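Local coordinates for protein aspartate aminotransferase (Plasmodium falciparum, PDB 3K7Y) that probably catalyses the pyridoxal-phosphate-dependent transfer of an amino group from L-aspartate to 2-oxoglutarate, giving oxaloacetate and L-glutamate, and works as a homodimer, at residues A[220-223]-A[224-228]; A[366-370]-A[371-375]; A[384-388]-A[389-393]. All coordinates share one frame; numbering follows the deposited sequence.

The three contacts are local, each within one continuous stretch, and follow one another along the chain of this aminotransferase. Contact 1 lies in the loop between strand 209-214 and helix 229-235, near the cofactor site: the side chain of Asp227 is about 6 Å from that of Tyr216, a pyridoxal-phosphate-binding residue, and about 13 Å from a bound cofactor. Contacts 2 and 3 lie away from the known sites. Their centres are about 15 Å apart and they touch, Tyr393 OH of contact 3 packing 3.5 Å from His371 CB of contact 2. Contact 1 stays separate, its centre about 33 Å from that of contact 2 and 26 Å from that of contact 3.

Contact 1 (A[220-223]-A[224-228]); sequences GHTN and LEEDV
With CG anti to its carbonyl carbon (chi1 -73°), Asp227 turns its carboxylate back to Gly220, whose N donates a hydrogen bond to OD2 at 3.2 Å, on the syn side and tilted out of the carboxylate plane. Asn223 has the other arrangement, CG anti to the backbone N, which carries its amide forward along the chain to Glu225. There OD1 receives Glu225 N at 2.8 Å in a nearly straight bond, 169° at the hydrogen. The donor stands well above the carbonyl plane, so a lone pair is not met squarely.

The imidazole of His221 and the carboxylate of Glu226 stack with their planes 16° apart. OE1 lies over one ring face, offset toward the rim, and makes no hydrogen bond to the ring. How closely the two side chains approach is doubtful in the model. The Asp227 carboxylate also comes close to this ring, but obliquely.

Outside the turn, Asp227 OD2 also accepts Gly218 N, and Ser182 OG reaches OD1 in a weak bond. Glu225 OE1 makes a salt bridge with Arg232 of helix 229-235, while Leu224 packs on Ile311 and Leu314 of helix 304-335.

The loop thus leads from strand 209-214 to Val228, the N-cap position of helix 229-235. Two backbone N-H groups, of Gly220 and Gly218, converge on one carboxylate oxygen of the buried Asp227, which would favour its charged form and fix the direction of its side chain.

Contact 2 (A[366-370]-A[371-375]); sequences EHLKT and HHIYI
Leu368 O faces Ile373 N across the turn in a weak hydrogen bond of 3.4 Å, bent to 143° at the hydrogen; carbonyl oxygens crowd together here in the model, which leaves the local geometry uncertain. The chain curls through 366-370 without forming a regular helix. The geometry then fits an inverse gamma turn centred on His372, though the place of His371 O is unsure, and leads into strand 373-374. This short strand pairs in parallel with strand 32-33, where backbone bonds join His372 and Tyr374 to Ile32.

Beyond the turn the side chains separate into an apolar and a polar group. Leu368 sets its CD1 methyl against CD1 of Ile373, 3.8 Å away, and against CG2 of Ile375 at 3.9 Å; the Leu368 and Ile375 side chains meet at about a right angle. Ile373 has CG1 anti to the backbone N (chi1 165°), and its CD1 reaches both methyls of Leu368.

Lys369 crosses the Tyr374 side chain at about a right angle. Its CG is 3.5 Å from ring atom CD2, and its CD lies at the ring edge, in plane. The chain continues to NZ, which bridges to Glu366 OE2 at 3.2 Å on the syn side, 29° out of the carboxylate plane. On another side of the turn, Thr370 OG1 stands over the centre of the His371 ring and donates a weak bond to His367 O.

Tyr374 also packs on Thr19 and Glu22 of helix 15-23, and His371 on Tyr393 and Lys397 of helix 390-403. The turn therefore joins both helices to the small sheet: its methyls are buried together, while the lysine passes its aliphatic part across the tyrosine edge and NZ ends in a salt bridge with Glu366.

Contact 3 (A[384-388]-A[389-393]); sequences SGITK and NNVDY
Thr387 O receives two backbone N-H groups at the start of helix 390-403. Val391 N donates at 3.1 Å, with an angle of 152° at the hydrogen, and approaches nearly in line with the carbonyl. The second donor, Asn390 N, is closer at 2.7 Å, but its bond is weak and bent to 130°.

Around this carbonyl the side chains fold against the turn. Asn390 brings its amide nitrogen ND2 to 3.3 Å from Thr387 CB, and its own CB sits beside Thr387 O, the two side chains passing at a slant. Thr387 and Asn389 run side by side, pointing the same way, with Thr387 CG2 3.5 Å from Asn389 OD1. That methyl is placed by a first torsion that sets CG2 anti to the backbone N and OG1 beside it (chi1 -46°).

One step back, Ile386 CG2 touches Val391 CG1 at 3.6 Å, the side chains meeting at about a right angle. Val391 CG2 rests 3.4 Å from Lys388 O.

Farther out, helix 304-335 covers the apolar side: Ile386 packs on Phe328, and Val391 on Leu327 and Lys331. Asn324 ND2 of this helix hydrogen-bonds Ile386 O. Asn390 and Tyr393 reach strand 32-33 at Ile32.

The loop after strand 380-382 is thus joined to the last helix through one carbonyl. The Val391 bond is an i to i+4 link at the start of the helix; with one N-H well aligned and a second held weakly, Thr387 O is fixed there, and the methyls of Ile386 and Val391 add apolar contact beside it.

Contact 1 (A[220-223]-A[224-228])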
loop_
_atom_site.group_PDB
_atom_site.type_symbol
_atom_site.label_atom_id
_atom_site.label_comp_id
_atom_site.label_asym_id
_atom_site.label_seq_id
_atom_site.Cartn_x
_atom_site.Cartn_y
_atom_site.Cartn_z
ATOM N N GLY A 220 26.076 7.267 3.727
ATOM C CA GLY A 220 27.375 6.945 3.153
ATOM C C GLY A 220 28.396 8.027 3.403
ATOM O O GLY A 220 29.600 7.763 3.487
ATOM N N HIS A 221 27.912 9.257 3.525
ATOM C CA HIS A 221 28.789 10.411 3.685
ATOM C C HIS A 221 28.330 11.341 4.788
ATOM O O HIS A 221 27.442 11.001 5.568
ATOM C CB HIS A 221 28.894 11.158 2.363
ATOM C CG HIS A 221 29.542 10.358 1.281
ATOM N ND1 HIS A 221 30.604 9.512 1.521
ATOM C CD2 HIS A 221 29.293 10.284 -0.045
ATOM C CE1 HIS A 221 30.973 8.944 0.388
ATOM N NE2 HIS A 221 30.197 9.400 -0.578
ATOM N N THR A 222 28.961 12.507 4.858
ATOM C CA THR A 222 28.561 13.553 5.792
ATOM C C THR A 222 27.545 14.472 5.110
ATOM O O THR A 222 26.504 14.797 5.681
ATOM C CB THR A 222 29.784 14.335 6.297
ATOM O OG1 THR A 222 30.876 14.114 5.395
ATOM C CG2 THR A 222 30.188 13.852 7.687
ATOM N N ASN A 223 27.857 14.877 3.884
ATOM C CA ASN A 223 26.914 15.599 3.047
ATOM C C ASN A 223 26.051 14.568 2.364
ATOM O O ASN A 223 26.556 13.544 1.917
ATOM C CB ASN A 223 27.649 16.464 2.012
ATOM C CG ASN A 223 26.701 17.283 1.130
ATOM O OD1 ASN A 223 25.489 17.055 1.098
ATOM N ND2 ASN A 223 27.261 18.236 0.401
ATOM N N LEU A 224 24.750 14.827 2.294
ATOM C CA LEU A 224 23.814 13.832 1.768
ATOM C C LEU A 224 23.544 14.030 0.284
ATOM O O LEU A 224 22.881 13.207 -0.349
ATOM C CB LEU A 224 22.515 13.785 2.589
ATOM C CG LEU A 224 21.597 14.999 2.530
ATOM C CD1 LEU A 224 20.567 14.810 1.443
ATOM C CD2 LEU A 224 20.915 15.201 3.861
ATOM N N GLU A 225 24.058 15.114 -0.276
ATOM C CA GLU A 225 24.019 15.259 -1.718
ATOM C C GLU A 225 25.124 14.416 -2.327
ATOM O O GLU A 225 25.008 13.997 -3.467
ATOM C CB GLU A 225 24.130 16.718 -2.154
ATOM C CG GLU A 225 22.925 17.563 -1.764
ATOM C CD GLU A 225 22.827 18.883 -2.524
ATOM O OE1 GLU A 225 21.692 19.265 -2.882
ATOM O OE2 GLU A 225 23.866 19.536 -2.776
ATOM N N GLU A 226 26.184 14.163 -1.554
ATOM C CA GLU A 226 27.287 13.292 -1.993
ATOM C C GLU A 226 26.742 11.932 -2.440
ATOM O O GLU A 226 26.949 11.528 -3.583
ATOM C CB GLU A 226 28.347 13.096 -0.888
ATOM C CG GLU A 226 29.524 14.093 -0.851
ATOM C CD GLU A 226 30.774 13.529 -0.126
ATOM O OE1 GLU A 226 31.439 12.648 -0.724
ATOM O OE2 GLU A 226 31.099 13.965 1.021
ATOM N N ASP A 227 26.017 11.262 -1.540
ATOM C CA ASP A 227 25.493 9.901 -1.738
ATOM C C ASP A 227 24.791 9.661 -3.065
ATOM O O ASP A 227 24.654 8.518 -3.506
ATOM C CB ASP A 227 24.523 9.556 -0.612
ATOM C CG ASP A 227 25.224 9.294 0.700
ATOM O OD1 ASP A 227 26.462 9.121 0.703
ATOM O OD2 ASP A 227 24.538 9.255 1.738
ATOM N N VAL A 228 24.355 10.744 -3.694
ATOM C CA VAL A 228 23.547 10.668 -4.897
ATOM C C VAL A 228 24.254 11.329 -6.099
ATOM O O VAL A 228 23.610 11.740 -7.067
ATOM C CB VAL A 228 22.146 11.266 -4.603
ATOM C CG1 VAL A 228 22.022 12.715 -5.094
ATOM C CG2 VAL A 228 21.058 10.391 -5.157
#

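Contact 2 (A[366-370]-A[371-375])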
loop_
_atom_site.group_PDB
_atom_site.type_symbol
_atom_site.label_atom_id
_atom_site.label_comp_id
_atom_site.label_asym_id
_atom_site.label_seq_id
_atom_site.Cartn_x
_atom_site.Cartn_y
_atom_site.Cartn_z
ATOM N N GLU A 366 25.586 -19.329 13.508
ATOM C CA GLU A 366 24.699 -20.159 14.314
ATOM C C GLU A 366 25.350 -20.526 15.639
ATOM O O GLU A 366 24.696 -21.055 16.534
ATOM C CB GLU A 366 24.245 -21.406 13.531
ATOM C CG GLU A 366 22.762 -21.793 13.714
ATOM C CD GLU A 366 21.786 -20.641 13.397
ATOM O OE1 GLU A 366 20.799 -20.487 14.146
ATOM O OE2 GLU A 366 22.001 -19.884 12.414
ATOM N N HIS A 367 26.640 -20.239 15.765
ATOM C CA HIS A 367 27.324 -20.420 17.037
ATOM C C HIS A 367 27.264 -19.146 17.860
ATOM O O HIS A 367 27.421 -19.177 19.077
ATOM C CB HIS A 367 28.786 -20.849 16.856
ATOM C CG HIS A 367 29.287 -21.695 17.980
ATOM N ND1 HIS A 367 29.154 -21.325 19.304
ATOM C CD2 HIS A 367 29.873 -22.917 17.986
ATOM C CE1 HIS A 367 29.653 -22.274 20.077
ATOM N NE2 HIS A 367 30.095 -23.252 19.303
ATOM N N LEU A 368 27.047 -18.025 17.188
ATOM C CA LEU A 368 26.956 -16.743 17.851
ATOM C C LEU A 368 25.616 -16.598 18.533
ATOM O O LEU A 368 25.338 -15.570 19.152
ATOM C CB LEU A 368 27.125 -15.612 16.839
ATOM C CG LEU A 368 28.488 -14.943 16.611
ATOM C CD1 LEU A 368 28.345 -13.815 15.601
ATOM C CD2 LEU A 368 29.096 -14.409 17.901
ATOM N N LYS A 369 24.778 -17.623 18.399
ATOM C CA LYS A 369 23.446 -17.620 18.995
ATOM C C LYS A 369 23.408 -18.346 20.335
ATOM O O LYS A 369 22.544 -18.048 21.156
ATOM C CB LYS A 369 22.398 -18.156 18.015
ATOM C CG LYS A 369 22.101 -17.161 16.894
ATOM C CD LYS A 369 21.142 -17.674 15.816
ATOM C CE LYS A 369 20.958 -16.600 14.734
ATOM N NZ LYS A 369 20.755 -17.139 13.358
ATOM N N THR A 370 24.361 -19.257 20.571
ATOM C CA THR A 370 24.519 -19.909 21.888
ATOM C C THR A 370 24.831 -18.845 22.941
ATOM O O THR A 370 24.430 -18.950 24.102
ATOM C CB THR A 370 25.590 -21.059 21.917
ATOM O OG1 THR A 370 26.907 -20.522 22.087
ATOM C CG2 THR A 370 25.561 -21.901 20.647
ATOM N N HIS A 371 25.567 -17.828 22.515
ATOM C CA HIS A 371 25.629 -16.556 23.211
ATOM C C HIS A 371 24.487 -15.747 22.604
ATOM O O HIS A 371 23.989 -16.079 21.527
ATOM C CB HIS A 371 26.976 -15.898 22.951
ATOM C CG HIS A 371 28.102 -16.877 22.875
ATOM N ND1 HIS A 371 28.679 -17.423 23.998
ATOM C CD2 HIS A 371 28.733 -17.435 21.816
ATOM C CE1 HIS A 371 29.636 -18.258 23.637
ATOM N NE2 HIS A 371 29.689 -18.284 22.318
ATOM N N HIS A 372 24.040 -14.693 23.263
ATOM C CA HIS A 372 22.726 -14.196 22.882
ATOM C C HIS A 372 22.779 -13.026 21.900
ATOM O O HIS A 372 22.119 -11.995 22.066
ATOM C CB HIS A 372 21.851 -14.016 24.131
ATOM C CG HIS A 372 21.781 -15.257 24.970
ATOM N ND1 HIS A 372 22.551 -15.436 26.101
ATOM C CD2 HIS A 372 21.093 -16.413 24.795
ATOM C CE1 HIS A 372 22.317 -16.636 26.608
ATOM N NE2 HIS A 372 21.434 -17.248 25.836
ATOM N N ILE A 373 23.559 -13.241 20.840
ATOM C CA ILE A 373 23.753 -12.245 19.780
ATOM C C ILE A 373 23.307 -12.722 18.386
ATOM O O ILE A 373 23.749 -13.773 17.908
ATOM C CB ILE A 373 25.218 -11.743 19.719
ATOM C CG1 ILE A 373 25.445 -11.018 18.387
ATOM C CG2 ILE A 373 26.213 -12.877 19.969
ATOM C CD1 ILE A 373 26.824 -11.151 17.794
ATOM N N TYR A 374 22.450 -11.933 17.736
ATOM C CA TYR A 374 21.867 -12.321 16.439
ATOM C C TYR A 374 22.309 -11.453 15.248
ATOM O O TYR A 374 22.390 -10.230 15.333
ATOM C CB TYR A 374 20.328 -12.454 16.523
ATOM C CG TYR A 374 19.886 -13.231 17.736
ATOM C CD1 TYR A 374 19.517 -12.572 18.908
ATOM C CD2 TYR A 374 19.873 -14.623 17.732
ATOM C CE1 TYR A 374 19.127 -13.282 20.047
ATOM C CE2 TYR A 374 19.488 -15.356 18.872
ATOM C CZ TYR A 374 19.116 -14.676 20.025
ATOM O OH TYR A 374 18.725 -15.366 21.159
ATOM N N ILE A 375 22.551 -12.136 14.133
ATOM C CA ILE A 375 23.325 -11.640 12.996
ATOM C C ILE A 375 22.789 -12.374 11.761
ATOM O O ILE A 375 22.360 -13.510 11.881
ATOM C CB ILE A 375 24.816 -11.994 13.231
ATOM C CG1 ILE A 375 25.627 -12.032 11.938
ATOM C CG2 ILE A 375 24.915 -13.367 13.900
ATOM C CD1 ILE A 375 26.745 -13.066 11.946
#

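Contact 3 (A[384-388]-A[389-393])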
loop_
_atom_site.group_PDB
_atom_site.type_symbol
_atom_site.label_atom_id
_atom_site.label_comp_id
_atom_site.label_asym_id
_atom_site.label_seq_id
_atom_site.Cartn_x
_atom_site.Cartn_y
_atom_site.Cartn_z
ATOM N N SER A 384 24.481 0.002 14.005
ATOM C CA SER A 384 23.792 0.972 14.872
ATOM C C SER A 384 23.358 0.403 16.227
ATOM O O SER A 384 22.904 1.152 17.102
ATOM C CB SER A 384 22.592 1.578 14.145
ATOM O OG SER A 384 21.878 0.564 13.469
ATOM N N GLY A 385 23.518 -0.910 16.397
ATOM C CA GLY A 385 23.110 -1.590 17.621
ATOM C C GLY A 385 24.267 -2.061 18.479
ATOM O O GLY A 385 24.151 -3.063 19.191
ATOM N N ILE A 386 25.386 -1.344 18.416
ATOM C CA ILE A 386 26.550 -1.682 19.234
ATOM C C ILE A 386 26.860 -0.517 20.170
ATOM O O ILE A 386 27.492 0.466 19.771
ATOM C CB ILE A 386 27.795 -2.055 18.384
ATOM C CG1 ILE A 386 27.501 -3.232 17.453
ATOM C CG2 ILE A 386 28.919 -2.449 19.294
ATOM C CD1 ILE A 386 28.393 -3.307 16.237
ATOM N N THR A 387 26.395 -0.623 21.411
ATOM C CA THR A 387 26.602 0.439 22.384
ATOM C C THR A 387 28.002 0.335 22.973
ATOM O O THR A 387 28.656 -0.704 22.878
ATOM C CB THR A 387 25.529 0.424 23.519
ATOM O OG1 THR A 387 24.224 0.262 22.953
ATOM C CG2 THR A 387 25.540 1.730 24.328
ATOM N N LYS A 388 28.453 1.447 23.551
ATOM C CA LYS A 388 29.655 1.521 24.367
ATOM C C LYS A 388 29.706 0.390 25.406
ATOM O O LYS A 388 30.786 -0.081 25.768
ATOM C CB LYS A 388 29.686 2.885 25.063
ATOM C CG LYS A 388 30.986 3.232 25.777
ATOM C CD LYS A 388 30.864 4.590 26.459
ATOM C CE LYS A 388 32.208 5.108 26.954
ATOM N NZ LYS A 388 32.103 6.557 27.286
ATOM N N ASN A 389 28.538 -0.035 25.880
ATOM C CA ASN A 389 28.442 -1.165 26.797
ATOM C C ASN A 389 28.728 -2.463 26.061
ATOM O O ASN A 389 29.389 -3.365 26.587
ATOM C CB ASN A 389 27.043 -1.230 27.419
ATOM C CG ASN A 389 26.613 0.088 28.039
ATOM O OD1 ASN A 389 26.857 1.161 27.481
ATOM N ND2 ASN A 389 25.956 0.012 29.196
ATOM N N ASN A 390 28.251 -2.517 24.819
ATOM C CA ASN A 390 28.155 -3.752 24.049
ATOM C C ASN A 390 29.457 -4.279 23.469
ATOM O O ASN A 390 29.697 -5.488 23.493
ATOM C CB ASN A 390 27.106 -3.599 22.947
ATOM C CG ASN A 390 25.687 -3.734 23.474
ATOM O OD1 ASN A 390 24.982 -4.684 23.136
ATOM N ND2 ASN A 390 25.269 -2.793 24.329
ATOM N N VAL A 391 30.291 -3.374 22.961
ATOM C CA VAL A 391 31.528 -3.745 22.270
ATOM C C VAL A 391 32.271 -4.942 22.874
ATOM O O VAL A 391 32.489 -5.937 22.184
ATOM C CB VAL A 391 32.492 -2.550 22.107
ATOM C CG1 VAL A 391 32.064 -1.683 20.949
ATOM C CG2 VAL A 391 32.584 -1.735 23.397
ATOM N N ASP A 392 32.645 -4.854 24.152
ATOM C CA ASP A 392 33.378 -5.943 24.794
ATOM C C ASP A 392 32.679 -7.260 24.537
ATOM O O ASP A 392 33.194 -8.101 23.806
ATOM C CB ASP A 392 33.568 -5.707 26.307
ATOM C CG ASP A 392 33.981 -6.994 27.087
ATOM O OD1 ASP A 392 33.797 -7.024 28.330
ATOM O OD2 ASP A 392 34.484 -7.972 26.470
ATOM N N TYR A 393 31.498 -7.426 25.119
ATOM C CA TYR A 393 30.809 -8.701 25.041
ATOM C C TYR A 393 30.806 -9.233 23.603
ATOM O O TYR A 393 31.260 -10.353 23.341
ATOM C CB TYR A 393 29.394 -8.596 25.600
ATOM C CG TYR A 393 28.691 -9.924 25.624
ATOM C CD1 TYR A 393 29.050 -10.905 26.552
ATOM C CD2 TYR A 393 27.681 -10.218 24.703
ATOM C CE1 TYR A 393 28.409 -12.145 26.573
ATOM C CE2 TYR A 393 27.032 -11.454 24.715
ATOM C CZ TYR A 393 27.396 -12.412 25.652
ATOM O OH TYR A 393 26.761 -13.637 25.674
#